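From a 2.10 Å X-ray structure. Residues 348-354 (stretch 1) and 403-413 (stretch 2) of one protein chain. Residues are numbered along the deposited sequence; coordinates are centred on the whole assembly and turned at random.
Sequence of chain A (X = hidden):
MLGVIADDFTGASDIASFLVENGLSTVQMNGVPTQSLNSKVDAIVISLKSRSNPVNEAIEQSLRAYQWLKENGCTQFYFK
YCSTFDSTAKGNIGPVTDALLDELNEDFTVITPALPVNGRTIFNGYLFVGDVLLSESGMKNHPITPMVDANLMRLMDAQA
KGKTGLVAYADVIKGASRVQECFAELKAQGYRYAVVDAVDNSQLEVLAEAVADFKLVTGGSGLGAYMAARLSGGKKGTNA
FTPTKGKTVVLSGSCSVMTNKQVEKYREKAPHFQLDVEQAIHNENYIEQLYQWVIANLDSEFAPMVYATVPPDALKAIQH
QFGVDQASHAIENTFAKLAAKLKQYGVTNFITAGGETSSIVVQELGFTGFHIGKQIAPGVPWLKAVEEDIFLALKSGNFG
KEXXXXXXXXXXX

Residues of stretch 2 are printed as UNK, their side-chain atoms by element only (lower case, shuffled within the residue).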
ATOM      1  N   THR A 348      11.055  18.628   9.775  1.00 19.78           N
ATOM      2  CA  THR A 348      10.399  18.273   8.522  1.00 19.61           C
ATOM      3  C   THR A 348      10.454  16.812   8.092  1.00 18.44           C
ATOM      4  O   THR A 348       9.710  16.408   7.196  1.00 17.61           O
ATOM      5  CB  THR A 348      10.885  19.173   7.350  1.00 26.11           C
ATOM      6  OG1 THR A 348      12.319  19.226   7.315  1.00 21.20           O
ATOM      7  CG2 THR A 348      10.326  20.570   7.494  1.00 22.55           C
ATOM      8  N   ASN A 349      11.285  16.014   8.752  1.00 14.20           N
ATOM      9  CA  ASN A 349      11.416  14.600   8.407  1.00 16.92           C
ATOM     10  C   ASN A 349      11.107  13.724   9.619  1.00 18.62           C
ATOM     11  O   ASN A 349      11.729  13.869  10.677  1.00 20.66           O
ATOM     12  CB  ASN A 349      12.840  14.283   7.921  1.00 14.57           C
ATOM     13  CG  ASN A 349      13.307  15.188   6.789  1.00 17.65           C
ATOM     14  OD1 ASN A 349      14.484  15.543   6.719  1.00 24.72           O
ATOM     15  ND2 ASN A 349      12.410  15.514   5.869  1.00 10.18           N
ATOM     16  N   PHE A 350      10.150  12.809   9.470  1.00 15.01           N
ATOM     17  CA  PHE A 350       9.776  11.908  10.560  1.00 12.59           C
ATOM     18  C   PHE A 350       9.979  10.450  10.156  1.00 17.21           C
ATOM     19  O   PHE A 350       9.451   9.996   9.145  1.00 18.17           O
ATOM     20  CB  PHE A 350       8.312  12.110  10.951  1.00 11.69           C
ATOM     21  CG  PHE A 350       8.004  13.479  11.478  1.00 14.86           C
ATOM     22  CD1 PHE A 350       7.874  13.694  12.847  1.00 17.05           C
ATOM     23  CD2 PHE A 350       7.838  14.550  10.611  1.00 15.18           C
ATOM     24  CE1 PHE A 350       7.583  14.965  13.348  1.00 19.18           C
ATOM     25  CE2 PHE A 350       7.549  15.821  11.094  1.00 22.88           C
ATOM     26  CZ  PHE A 350       7.421  16.029  12.469  1.00 26.91           C
ATOM     27  N   ILE A 351      10.744   9.718  10.954  1.00 17.23           N
ATOM     28  CA  ILE A 351      11.006   8.309  10.693  1.00 18.22           C
ATOM     29  C   ILE A 351      10.395   7.507  11.840  1.00 19.00           C
ATOM     30  O   ILE A 351      10.922   7.495  12.947  1.00 17.00           O
ATOM     31  CB  ILE A 351      12.530   8.039  10.607  1.00 18.56           C
ATOM     32  CG1 ILE A 351      13.156   8.926   9.526  1.00 18.84           C
ATOM     33  CG2 ILE A 351      12.802   6.569  10.308  1.00 15.64           C
ATOM     34  CD1 ILE A 351      14.649   8.834   9.465  1.00 14.98           C
ATOM     35  N   THR A 352       9.260   6.875  11.583  1.00 21.69           N
ATOM     36  CA  THR A 352       8.584   6.089  12.610  1.00 22.17           C
ATOM     37  C   THR A 352       8.785   4.579  12.468  1.00 25.39           C
ATOM     38  O   THR A 352       9.124   4.074  11.390  1.00 24.51           O
ATOM     39  CB  THR A 352       7.073   6.405  12.634  1.00 23.28           C
ATOM     40  OG1 THR A 352       6.510   6.171  11.336  1.00 20.50           O
ATOM     41  CG2 THR A 352       6.841   7.873  13.007  1.00 19.30           C
ATOM     42  N   ALA A 353       8.624   3.870  13.580  1.00 19.70           N
ATOM     43  CA  ALA A 353       8.764   2.420  13.600  1.00 22.88           C
ATOM     44  C   ALA A 353       7.587   1.822  14.362  1.00 25.93           C
ATOM     45  O   ALA A 353       7.325   2.195  15.506  1.00 17.91           O
ATOM     46  CB  ALA A 353      10.069   2.025  14.253  1.00 20.21           C
ATOM     47  N   GLY A 354       6.905   0.871  13.733  1.00 20.90           N
ATOM     48  CA  GLY A 354       5.750   0.249  14.351  1.00 25.36           C
ATOM     49  C   GLY A 354       4.462   0.675  13.669  1.00 29.03           C
ATOM     50  O   GLY A 354       4.304   1.833  13.275  1.00 26.12           O
ATOM     51  N   UNK A 403      20.330  -2.158   9.915  1.00 37.58           N
ATOM     52  CA  UNK A 403      20.759  -0.767   9.867  1.00 33.45           C
ATOM     53  C   UNK A 403      19.721   0.190   9.275  1.00 31.19           C
ATOM     54  O   UNK A 403      20.083   1.237   8.736  1.00 28.85           O
ATOM     55  c   UNK A 403      22.076  -0.663   9.088  1.00 37.27           C
ATOM     56  c   UNK A 403      21.906  -0.897   7.587  1.00 43.97           C
ATOM     57  o   UNK A 403      20.970  -1.618   7.168  1.00 41.91           O
ATOM     58  o   UNK A 403      22.722  -0.340   6.821  1.00 49.78           O
ATOM     59  N   UNK A 404      18.442  -0.150   9.398  1.00 27.76           N
ATOM     60  CA  UNK A 404      17.388   0.686   8.843  1.00 25.46           C
ATOM     61  C   UNK A 404      17.389   2.174   9.214  1.00 25.16           C
ATOM     62  O   UNK A 404      17.328   3.030   8.328  1.00 23.13           O
ATOM     63  c   UNK A 404      14.172   1.741   9.654  1.00 27.93           C
ATOM     64  c   UNK A 404      12.912   2.823   7.900  1.00 30.04           C
ATOM     65  c   UNK A 404      16.008   0.100   9.140  1.00 18.34           C
ATOM     66  c   UNK A 404      13.607   2.079   6.954  1.00 28.35           C
ATOM     67  c   UNK A 404      14.881   0.996   8.714  1.00 29.21           C
ATOM     68  c   UNK A 404      13.193   2.653   9.254  1.00 29.05           C
ATOM     69  c   UNK A 404      14.586   1.169   7.363  1.00 26.29           C
ATOM     70  N   UNK A 405      17.418   2.495  10.505  1.00 19.63           N
ATOM     71  CA  UNK A 405      17.375   3.906  10.901  1.00 22.17           C
ATOM     72  C   UNK A 405      18.415   4.816  10.283  1.00 23.62           C
ATOM     73  O   UNK A 405      18.054   5.854   9.723  1.00 21.71           O
ATOM     74  c   UNK A 405      14.992   2.117  14.647  1.00 19.62           C
ATOM     75  c   UNK A 405      17.337   4.067  12.417  1.00 19.61           C
ATOM     76  c   UNK A 405      16.086   3.530  13.035  1.00 16.75           C
ATOM     77  c   UNK A 405      14.844   3.848  12.495  1.00 13.39           C
ATOM     78  c   UNK A 405      16.147   2.663  14.115  1.00  5.32           C
ATOM     79  c   UNK A 405      13.753   2.439  14.094  1.00 15.79           C
ATOM     80  c   UNK A 405      13.682   3.308  13.017  1.00 15.19           C
ATOM     81  N   UNK A 406      19.691   4.440  10.370  1.00 24.32           N
ATOM     82  CA  UNK A 406      20.745   5.264   9.777  1.00 25.64           C
ATOM     83  C   UNK A 406      20.699   5.230   8.249  1.00 20.90           C
ATOM     84  O   UNK A 406      20.943   6.250   7.593  1.00 19.08           O
ATOM     85  c   UNK A 406      22.133   4.869  10.293  1.00 33.03           C
ATOM     86  c   UNK A 406      24.046   3.232  10.349  1.00 45.71           C
ATOM     87  o   UNK A 406      24.312   2.410  11.256  1.00 50.08           O
ATOM     88  c   UNK A 406      22.583   3.458   9.979  1.00 39.86           C
ATOM     89  o   UNK A 406      24.929   3.886   9.742  1.00 38.79           O
ATOM     90  N   UNK A 407      20.361   4.068   7.691  1.00 21.95           N
ATOM     91  CA  UNK A 407      20.269   3.910   6.238  1.00 26.67           C
ATOM     92  C   UNK A 407      19.225   4.844   5.627  1.00 27.69           C
ATOM     93  O   UNK A 407      19.487   5.492   4.607  1.00 26.07           O
ATOM     94  c   UNK A 407      19.930   2.047   1.558  1.00 43.69           C
ATOM     95  c   UNK A 407      18.769   1.788   2.281  1.00 38.80           C
ATOM     96  c   UNK A 407      18.786   1.897   3.675  1.00 35.27           C
ATOM     97  c   UNK A 407      21.096   2.405   2.218  1.00 40.73           C
ATOM     98  c   UNK A 407      21.100   2.508   3.603  1.00 40.85           C
ATOM     99  c   UNK A 407      19.947   2.262   4.353  1.00 34.72           C
ATOM    100  o   UNK A 407      19.930   1.971   0.181  1.00 36.59           O
ATOM    101  c   UNK A 407      19.946   2.464   5.847  1.00 31.95           C
ATOM    102  N   UNK A 408      18.033   4.861   6.220  1.00 24.72           N
ATOM    103  CA  UNK A 408      16.950   5.720   5.763  1.00 27.65           C
ATOM    104  C   UNK A 408      17.441   7.161   5.601  1.00 28.49           C
ATOM    105  O   UNK A 408      17.014   7.879   4.695  1.00 28.81           O
ATOM    106  c   UNK A 408      15.808   5.670   6.756  1.00 28.51           C
ATOM    107  N   UNK A 409      18.337   7.575   6.497  1.00 32.82           N
ATOM    108  CA  UNK A 409      18.906   8.919   6.476  1.00 35.19           C
ATOM    109  C   UNK A 409      20.097   9.038   5.527  1.00 38.47           C
ATOM    110  O   UNK A 409      20.283  10.064   4.867  1.00 24.25           O
ATOM    111  c   UNK A 409      18.256   9.176   8.905  1.00 38.37           C
ATOM    112  n   UNK A 409      19.096  10.884  10.385  1.00 38.09           N
ATOM    113  o   UNK A 409      18.661   8.845  11.225  1.00 44.96           O
ATOM    114  c   UNK A 409      18.694   9.620  10.273  1.00 39.75           C
ATOM    115  c   UNK A 409      19.346   9.313   7.880  1.00 36.71           C
ATOM    116  N   UNK A 410      20.917   7.994   5.489  1.00 40.14           N
ATOM    117  CA  UNK A 410      22.082   7.997   4.630  1.00 46.12           C
ATOM    118  C   UNK A 410      21.828   8.340   3.176  1.00 48.33           C
ATOM    119  O   UNK A 410      22.648   9.014   2.557  1.00 49.22           O
ATOM    120  N   UNK A 411      20.708   7.891   2.616  1.00 52.18           N
ATOM    121  CA  UNK A 411      20.424   8.167   1.212  1.00 55.48           C
ATOM    122  C   UNK A 411      20.166   9.622   0.816  1.00 59.28           C
ATOM    123  O   UNK A 411      20.386   9.982  -0.343  1.00 61.09           O
ATOM    124  c   UNK A 411      19.326   7.246   0.665  1.00 54.81           C
ATOM    125  s   UNK A 411      16.841   6.121   0.652  1.00 49.40           S
ATOM    126  c   UNK A 411      17.396   4.673   1.557  1.00 34.12           C
ATOM    127  c   UNK A 411      17.966   7.360   1.332  1.00 51.35           C
ATOM    128  N   UNK A 412      19.683  10.452   1.738  1.00 61.97           N
ATOM    129  CA  UNK A 412      19.448  11.852   1.389  1.00 66.41           C
ATOM    130  C   UNK A 412      20.485  12.818   1.967  1.00 70.23           C
ATOM    131  O   UNK A 412      20.260  14.033   2.022  1.00 73.99           O
ATOM    132  c   UNK A 412      17.390  11.364   3.966  1.00 60.14           C
ATOM    133  c   UNK A 412      17.350  13.902   5.089  1.00 61.61           C
ATOM    134  c   UNK A 412      17.034  12.795   5.866  1.00 57.11           C
ATOM    135  c   UNK A 412      17.055  11.525   5.305  1.00 56.51           C
ATOM    136  c   UNK A 412      17.706  12.463   3.174  1.00 63.58           C
ATOM    137  c   UNK A 412      17.684  13.731   3.751  1.00 63.09           C
ATOM    138  c   UNK A 412      18.006  12.296   1.707  1.00 64.71           C
ATOM    139  N   UNK A 413      21.621  12.269   2.391  1.00 71.65           N
ATOM    140  CA  UNK A 413      22.711  13.068   2.945  1.00 73.21           C
ATOM    141  C   UNK A 413      23.892  13.107   1.970  1.00 74.55           C
ATOM    142  O   UNK A 413      24.445  12.028   1.657  1.00 73.57           O
ATOM    143  OXT UNK A 413      24.249  14.221   1.525  1.00 75.65           O
ATOM    144  c   UNK A 413      22.937  12.066   6.751  1.00 65.43           C
ATOM    145  c   UNK A 413      21.698  13.986   5.725  1.00 64.44           C
ATOM    146  c   UNK A 413      22.215  12.570   5.505  1.00 69.93           C
ATOM    147  c   UNK A 413      23.170  12.520   4.305  1.00 70.56           C
TER

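Position 403 carries two side-chain carbons, the second bearing two oxygens, and lies far from stretch 1. A carboxylate on so short a stem is Asp403. It occupies the N-cap position, though its side chain makes no capping bond; its backbone O accepts from the N of position 407 at 3.0 Å, in the first turn of the helix.

At position 404 one carbon leads to a ring of six carbons with no heteroatom; its CA-to-CB bond points toward the strand and its ring touches the CG2 methyl of Ile351. This is Phe404, with chi1 at t; Phe404 CE2 lies 4.1 Å from Ile351 CG2, an oblique approach.

Position 405 has the same composition, one carbon and a six-carbon ring, and the ring touches Ile351 and Ala353, so it is Phe405. Its CA-to-CB bond points sideways, but with chi1 at m the ring comes nearer to the strand. Its edge meets two methyl groups: Phe405 CD1 is 4.0 Å from Ile351 CG2, and Phe405 CZ is 3.7 Å from Ala353 CB.

Three carbons in a chain, the third carrying two oxygens, identify position 406 as Glu406. Its CA-to-CB bond points away from stretch 1 and it touches none of it, leaving its charge outside the apolar contact.

Position 407 shows one carbon and a six-carbon ring bearing an oxygen, which makes it Tyr407. The side chain is exposed and out of reach of the strand.

At position 408 there is a single side-chain carbon, which touches Ile351; this is Ala408. Its CA-to-CB bond points toward the strand, and Ala408 CB lies 4.3 Å from Ile351 CD1, the two methyl groups packing against each other.

Position 409 has three carbons, the last carrying one oxygen and one nitrogen, and touches Ile351: Gln409. Its CA-to-CB bond runs sideways, yet the aliphatic part of the chain reaches the strand, with Gln409 CG 3.7 Å from Ile351 CD1.

Position 410 has no side-chain atoms and is Gly410. Its N donates to Glu406 O at 2.7 Å, and it begins a type I turn that extends to position 413.

At position 411 an unbranched chain of two carbons, a sulfur and a terminal carbon gives Met411, which makes no contact with stretch 1.

Position 412 again combines one carbon with a six-carbon ring; its CA-to-CB bond points toward the strand and the ring touches Asn349. This is Phe412. Although poorly ordered, Phe412 places CE2 3.7 Å from Asn349 OD1, an oxygen already hydrogen-bonded elsewhere in the structure.

Position 413 has four side-chain carbons forked at the second and is out of reach of the strand; this is Leu413, also poorly ordered, whose O and OXT form the C-terminal carboxylate.

The contact works by packing; no hydrogen bond crosses between the stretches. Strand and helix run nearly antiparallel, at 154°, with their axes 10.2 Å apart at closest approach. Strand alternation turns Asn349, Ile351 and Ala353 toward the helix, and Ile351 forms the centre, touching Phe404, Phe405, Ala408 and Gln409. Ala353 meets Phe405 and Asn349 meets Phe412, so the antiparallel order is preserved along the 288 Å² of buried surface.

Stretch 2 (403-413) DFFEYAQGMFL
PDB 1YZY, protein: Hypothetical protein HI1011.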